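Side-chain contacts in putative hexose oxidase (Nonomuraea sp. ATCC 39727, PDB 5AWV), which probably acts as a flavin-dependent oxidase that uses covalently held FAD to oxidise a sugar of teicoplanin-type glycopeptide antibiotics: residues Ala115-Pro118 against Phe123-Glu126; Pro118-Phe123 against Leu179-Val184. All coordinates share one frame; numbering follows the deposited sequence.

Contact 1 (Ala115-Pro118 against Phe123-Glu126)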
loop_
_atom_site.group_PDB
_atom_site.type_symbol
_atom_site.label_atom_id
_atom_site.label_comp_id
_atom_site.label_asym_id
_atom_site.label_seq_id
_atom_site.Cartn_x
_atom_site.Cartn_y
_atom_site.Cartn_z
ATOM N N ALA A 115 -12.524 10.536 8.749
ATOM C CA ALA A 115 -13.074 11.609 9.595
ATOM C C ALA A 115 -12.220 11.923 10.754
ATOM O O ALA A 115 -11.394 11.108 11.217
ATOM C CB ALA A 115 -14.426 11.230 10.122
ATOM N N TYR A 116 -12.341 13.160 11.173
ATOM C CA TYR A 116 -11.727 13.560 12.429
ATOM C C TYR A 116 -12.523 12.929 13.598
ATOM O O TYR A 116 -13.724 13.049 13.658
ATOM C CB TYR A 116 -11.698 15.038 12.600
ATOM C CG TYR A 116 -11.261 15.407 14.013
ATOM C CD1 TYR A 116 -9.941 15.142 14.462
ATOM C CD2 TYR A 116 -12.172 16.015 14.892
ATOM C CE1 TYR A 116 -9.520 15.492 15.735
ATOM C CE2 TYR A 116 -11.747 16.407 16.170
ATOM C CZ TYR A 116 -10.429 16.131 16.596
ATOM O OH TYR A 116 -10.053 16.503 17.883
ATOM N N ASP A 117 -11.820 12.249 14.494
ATOM C CA ASP A 117 -12.436 11.532 15.605
ATOM C C ASP A 117 -12.105 12.220 16.897
ATOM O O ASP A 117 -10.991 12.025 17.406
ATOM C CB ASP A 117 -11.916 10.096 15.624
ATOM C CG ASP A 117 -12.558 9.231 16.723
ATOM O OD1 ASP A 117 -12.999 9.802 17.737
ATOM O OD2 ASP A 117 -12.596 8.013 16.550
ATOM N N PRO A 118 -13.020 13.061 17.465
ATOM C CA PRO A 118 -12.588 13.785 18.701
ATOM C C PRO A 118 -12.233 12.906 19.874
ATOM O O PRO A 118 -11.519 13.367 20.701
ATOM C CB PRO A 118 -13.767 14.733 19.027
ATOM C CG PRO A 118 -14.901 14.233 18.219
ATOM C CD PRO A 118 -14.422 13.290 17.149
ATOM N N PHE A 123 -7.303 11.366 13.117
ATOM C CA PHE A 123 -8.070 10.972 11.941
ATOM C C PHE A 123 -8.294 9.511 11.834
ATOM O O PHE A 123 -7.370 8.728 11.829
ATOM C CB PHE A 123 -7.367 11.474 10.694
ATOM C CG PHE A 123 -7.414 12.927 10.552
ATOM C CD1 PHE A 123 -8.507 13.538 9.996
ATOM C CD2 PHE A 123 -6.393 13.700 10.998
ATOM C CE1 PHE A 123 -8.538 14.890 9.838
ATOM C CE2 PHE A 123 -6.445 15.020 10.864
ATOM C CZ PHE A 123 -7.492 15.645 10.274
ATOM N N LEU A 124 -9.537 9.119 11.791
ATOM C CA LEU A 124 -9.985 7.762 11.578
ATOM C C LEU A 124 -9.991 7.550 10.043
ATOM O O LEU A 124 -10.641 8.358 9.265
ATOM C CB LEU A 124 -11.424 7.632 12.105
ATOM C CG LEU A 124 -12.049 6.250 12.244
ATOM C CD1 LEU A 124 -13.458 6.208 12.828
ATOM C CD2 LEU A 124 -12.202 5.545 10.973
ATOM N N ILE A 125 -9.288 6.514 9.593
ATOM C CA ILE A 125 -9.265 6.094 8.161
ATOM C C ILE A 125 -9.506 4.628 8.147
ATOM O O ILE A 125 -8.744 3.799 8.728
ATOM C CB ILE A 125 -7.935 6.424 7.504
ATOM C CG1 ILE A 125 -7.632 7.924 7.691
ATOM C CG2 ILE A 125 -7.962 6.161 6.014
ATOM C CD1 ILE A 125 -6.342 8.370 7.089
ATOM N N GLU A 126 -10.591 4.254 7.490
ATOM C CA GLU A 126 -10.966 2.863 7.339
ATOM C C GLU A 126 -10.234 2.181 6.187
ATOM O O GLU A 126 -9.823 2.875 5.268
ATOM C CB GLU A 126 -12.507 2.717 7.222
ATOM C CG GLU A 126 -13.147 2.821 8.575
ATOM C CD GLU A 126 -14.648 2.640 8.583
ATOM O OE1 GLU A 126 -15.286 2.783 7.541
ATOM O OE2 GLU A 126 -15.181 2.378 9.685
#

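Contact 2 (Pro118-Phe123 against Leu179-Val184)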
loop_
_atom_site.group_PDB
_atom_site.type_symbol
_atom_site.label_atom_id
_atom_site.label_comp_id
_atom_site.label_asym_id
_atom_site.label_seq_id
_atom_site.Cartn_x
_atom_site.Cartn_y
_atom_site.Cartn_z
ATOM N N PRO A 118 -13.020 13.061 17.465
ATOM C CA PRO A 118 -12.588 13.785 18.701
ATOM C C PRO A 118 -12.233 12.906 19.874
ATOM O O PRO A 118 -11.519 13.367 20.701
ATOM C CB PRO A 118 -13.767 14.733 19.027
ATOM C CG PRO A 118 -14.901 14.233 18.219
ATOM C CD PRO A 118 -14.422 13.290 17.149
ATOM N N SER A 119 -12.681 11.669 19.952
ATOM C CA SER A 119 -12.400 10.900 21.194
ATOM C C SER A 119 -11.008 10.253 21.118
ATOM O O SER A 119 -10.432 9.911 22.135
ATOM C CB SER A 119 -13.442 9.855 21.397
ATOM O OG SER A 119 -13.228 8.881 20.395
ATOM N N MET A 120 -10.447 10.135 19.916
ATOM C CA MET A 120 -9.021 9.795 19.751
ATOM C C MET A 120 -8.131 10.995 19.475
ATOM O O MET A 120 -6.896 10.876 19.587
ATOM C CB MET A 120 -8.885 8.716 18.679
ATOM C CG MET A 120 -9.743 7.510 18.982
ATOM S SD MET A 120 -9.037 6.505 20.367
ATOM C CE MET A 120 -8.232 5.198 19.468
ATOM N N ASN A 121 -8.738 12.172 19.183
ATOM C CA ASN A 121 -8.030 13.379 18.720
ATOM C C ASN A 121 -7.049 12.935 17.588
ATOM O O ASN A 121 -5.856 13.256 17.588
ATOM C CB ASN A 121 -7.314 14.134 19.873
ATOM C CG ASN A 121 -6.803 15.465 19.470
ATOM O OD1 ASN A 121 -5.754 15.957 19.966
ATOM N ND2 ASN A 121 -7.537 16.122 18.655
ATOM N N ALA A 122 -7.634 12.274 16.600
ATOM C CA ALA A 122 -6.879 11.731 15.444
ATOM C C ALA A 122 -7.853 11.539 14.311
ATOM O O ALA A 122 -9.040 11.487 14.519
ATOM C CB ALA A 122 -6.265 10.378 15.809
ATOM N N PHE A 123 -7.303 11.366 13.117
ATOM C CA PHE A 123 -8.070 10.972 11.941
ATOM C C PHE A 123 -8.294 9.511 11.834
ATOM O O PHE A 123 -7.370 8.728 11.829
ATOM C CB PHE A 123 -7.367 11.474 10.694
ATOM C CG PHE A 123 -7.414 12.927 10.552
ATOM C CD1 PHE A 123 -8.507 13.538 9.996
ATOM C CD2 PHE A 123 -6.393 13.700 10.998
ATOM C CE1 PHE A 123 -8.538 14.890 9.838
ATOM C CE2 PHE A 123 -6.445 15.020 10.864
ATOM C CZ PHE A 123 -7.492 15.645 10.274
ATOM N N LEU A 179 0.934 6.628 12.782
ATOM C CA LEU A 179 -0.055 5.636 13.231
ATOM C C LEU A 179 -0.248 5.747 14.736
ATOM O O LEU A 179 0.625 5.377 15.537
ATOM C CB LEU A 179 0.290 4.250 12.814
ATOM C CG LEU A 179 -0.755 3.188 13.263
ATOM C CD1 LEU A 179 -2.129 3.317 12.636
ATOM C CD2 LEU A 179 -0.222 1.825 13.038
ATOM N N TYR A 180 -1.395 6.271 15.125
ATOM C CA TYR A 180 -1.664 6.518 16.575
ATOM C C TYR A 180 -2.301 5.290 17.163
ATOM O O TYR A 180 -1.963 4.889 18.289
ATOM C CB TYR A 180 -2.542 7.793 16.766
ATOM C CG TYR A 180 -3.006 7.957 18.168
ATOM C CD1 TYR A 180 -2.101 8.334 19.150
ATOM C CD2 TYR A 180 -4.353 7.675 18.542
ATOM C CE1 TYR A 180 -2.512 8.446 20.509
ATOM C CE2 TYR A 180 -4.762 7.822 19.869
ATOM C CZ TYR A 180 -3.817 8.189 20.841
ATOM O OH TYR A 180 -4.131 8.352 22.151
ATOM N N ALA A 181 -3.208 4.674 16.418
ATOM C CA ALA A 181 -3.937 3.511 16.921
ATOM C C ALA A 181 -4.519 2.663 15.874
ATOM O O ALA A 181 -4.821 3.129 14.767
ATOM C CB ALA A 181 -5.083 3.939 17.856
ATOM N N VAL A 182 -4.800 1.432 16.225
ATOM C CA VAL A 182 -5.486 0.525 15.369
ATOM C C VAL A 182 -6.615 -0.174 16.125
ATOM O O VAL A 182 -6.448 -0.488 17.292
ATOM C CB VAL A 182 -4.692 -0.683 14.826
ATOM C CG1 VAL A 182 -3.926 -0.357 13.578
ATOM C CG2 VAL A 182 -3.752 -1.315 15.882
ATOM N N GLU A 183 -7.656 -0.546 15.410
ATOM C CA GLU A 183 -8.712 -1.447 15.852
ATOM C C GLU A 183 -8.605 -2.698 15.042
ATOM O O GLU A 183 -8.579 -2.680 13.835
ATOM C CB GLU A 183 -10.114 -0.844 15.652
ATOM C CG GLU A 183 -11.223 -1.715 16.241
ATOM C CD GLU A 183 -12.651 -1.134 15.985
ATOM O OE1 GLU A 183 -13.208 -1.115 14.859
ATOM O OE2 GLU A 183 -13.233 -0.712 16.936
ATOM N N VAL A 184 -8.432 -3.828 15.720
ATOM C CA VAL A 184 -8.160 -5.094 15.069
ATOM C C VAL A 184 -9.098 -6.153 15.629
ATOM O O VAL A 184 -9.313 -6.211 16.872
ATOM C CB VAL A 184 -6.737 -5.564 15.390
ATOM C CG1 VAL A 184 -6.338 -6.703 14.449
ATOM C CG2 VAL A 184 -5.763 -4.391 15.246
#

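Contact 1 (Ala115-Pro118 against Phe123-Glu126)
The ring of Phe123 meets Tyr116 through one corner: its CE1 lies 4.2 Å from Tyr116 CB, while the peptide joining Ala115 to Tyr116 approaches the ring obliquely, with Tyr116 N 4.0 Å from Phe123 CD1. Beyond the hairpin, Phe123 packs edge-to-face with Trp142 and touches Leu138, both on the helix 131-142. Tyr116 lays its ring along the strand toward Pro118: CG stands anti to the backbone N (chi1 171°), and one face receives Pro118 N, 3.8 Å above the plane and offset toward the rim. Arg237, Pro239 and Leu242 also touch this tyrosine.

The backbones of Ala115 and Leu124 form an antiparallel hydrogen-bonded pair. Ala115 N reaches Leu124 O at 2.9 Å, and Leu124 N returns to Ala115 O at 2.8 Å. The same Ala115 O receives a CA-H...O contact from Phe123 CA at 3.4 Å. On the sheet face carrying Ala115, Leu124 sets its CB 3.6 Å from Ala115 O and brings CD1 to 4.2 Å from Asp117 OD2. That oxygen accepts a hydrogen bond from Trp228 NE1, and OD1 pairs with Ser119 OG, so both carboxylate oxygens are engaged. Leu27 of the second subunit packs on Ala115, Asp117 and Leu124.

The arrangement is a beta hairpin at the margin of the antiparallel sheet in the FAD-binding domain, with strand 114-117 outermost within the chain; Phe123 packs on helix 131-142 and Tyr116 on the loop residues, while the face with Ala115 and Leu124 meets the second subunit.

Contact 2 (Pro118-Phe123 against Leu179-Val184)
Apolar touches carry most of this contact. Met120 CE meets Ala181 CB at 3.8 Å and also approaches Tyr180 CE2, at 4.4 Å. The methionine gets there by a folded chain: CG lies anti to the carbonyl carbon (chi1 -55°), and further bends at chi2 and chi3 bring the methyl to the alanine. Ala122 adds a looser touch, its CB 4.3 Å from Tyr180 CD2 and oblique to the ring. Trp228, on strand 223-229 lying between the two partners in the sheet, touches both Met120 and Ala181, while Val197 of strand 193-199 also packs on Met120.

The nearest approach to the tyrosine ring is by a carbonyl: Met120 O lies 3.7 Å from Tyr180 CE2, oblique to the ring, a van der Waals contact. With chi1 at 171° the ring swings beside its own carbonyl carbon and out toward Met120 and Ala122. Tyr180 OH hydrogen-bonds Glu201 OE2, fixing the far end of the side chain beyond the contact.

Both partners are bulged where they meet: Asn121 and Ala122 form a G1 beta bulge opposite Asp117, and Tyr180 and Ala181 a classic beta bulge opposite Trp228.

With apolar carbons doing most of the touching and the phenol's hydrogen bond made elsewhere, the hairpin turn is joined to strand 179-187 by van der Waals contact across the intervening strand, an attachment with little directional demand.

How the contacts relate
Contacts 1 and 2 share strand 122-125 but use it differently. Contact 1 is buried and pairs neighbouring strands of the hairpin, so backbone hydrogen bonds dominate; contact 2 is only partly buried, skips over strand 223-229 and relies on side-chain carbons. Their centres lie about 7 Å apart, and the bulged turn joins them: Asp117 N probably donates to Ala122 O at 2.9 Å, continuing the pairing from contact 1 into the residues that meet Tyr180. Residues 115-118 lie at the margin of the sheet, against the second subunit, whereas 179-184 belong to an inner strand, so contact 2 adds a side-chain link from hairpin turn to inner strand, beside the backbone pairing through strand 223-229.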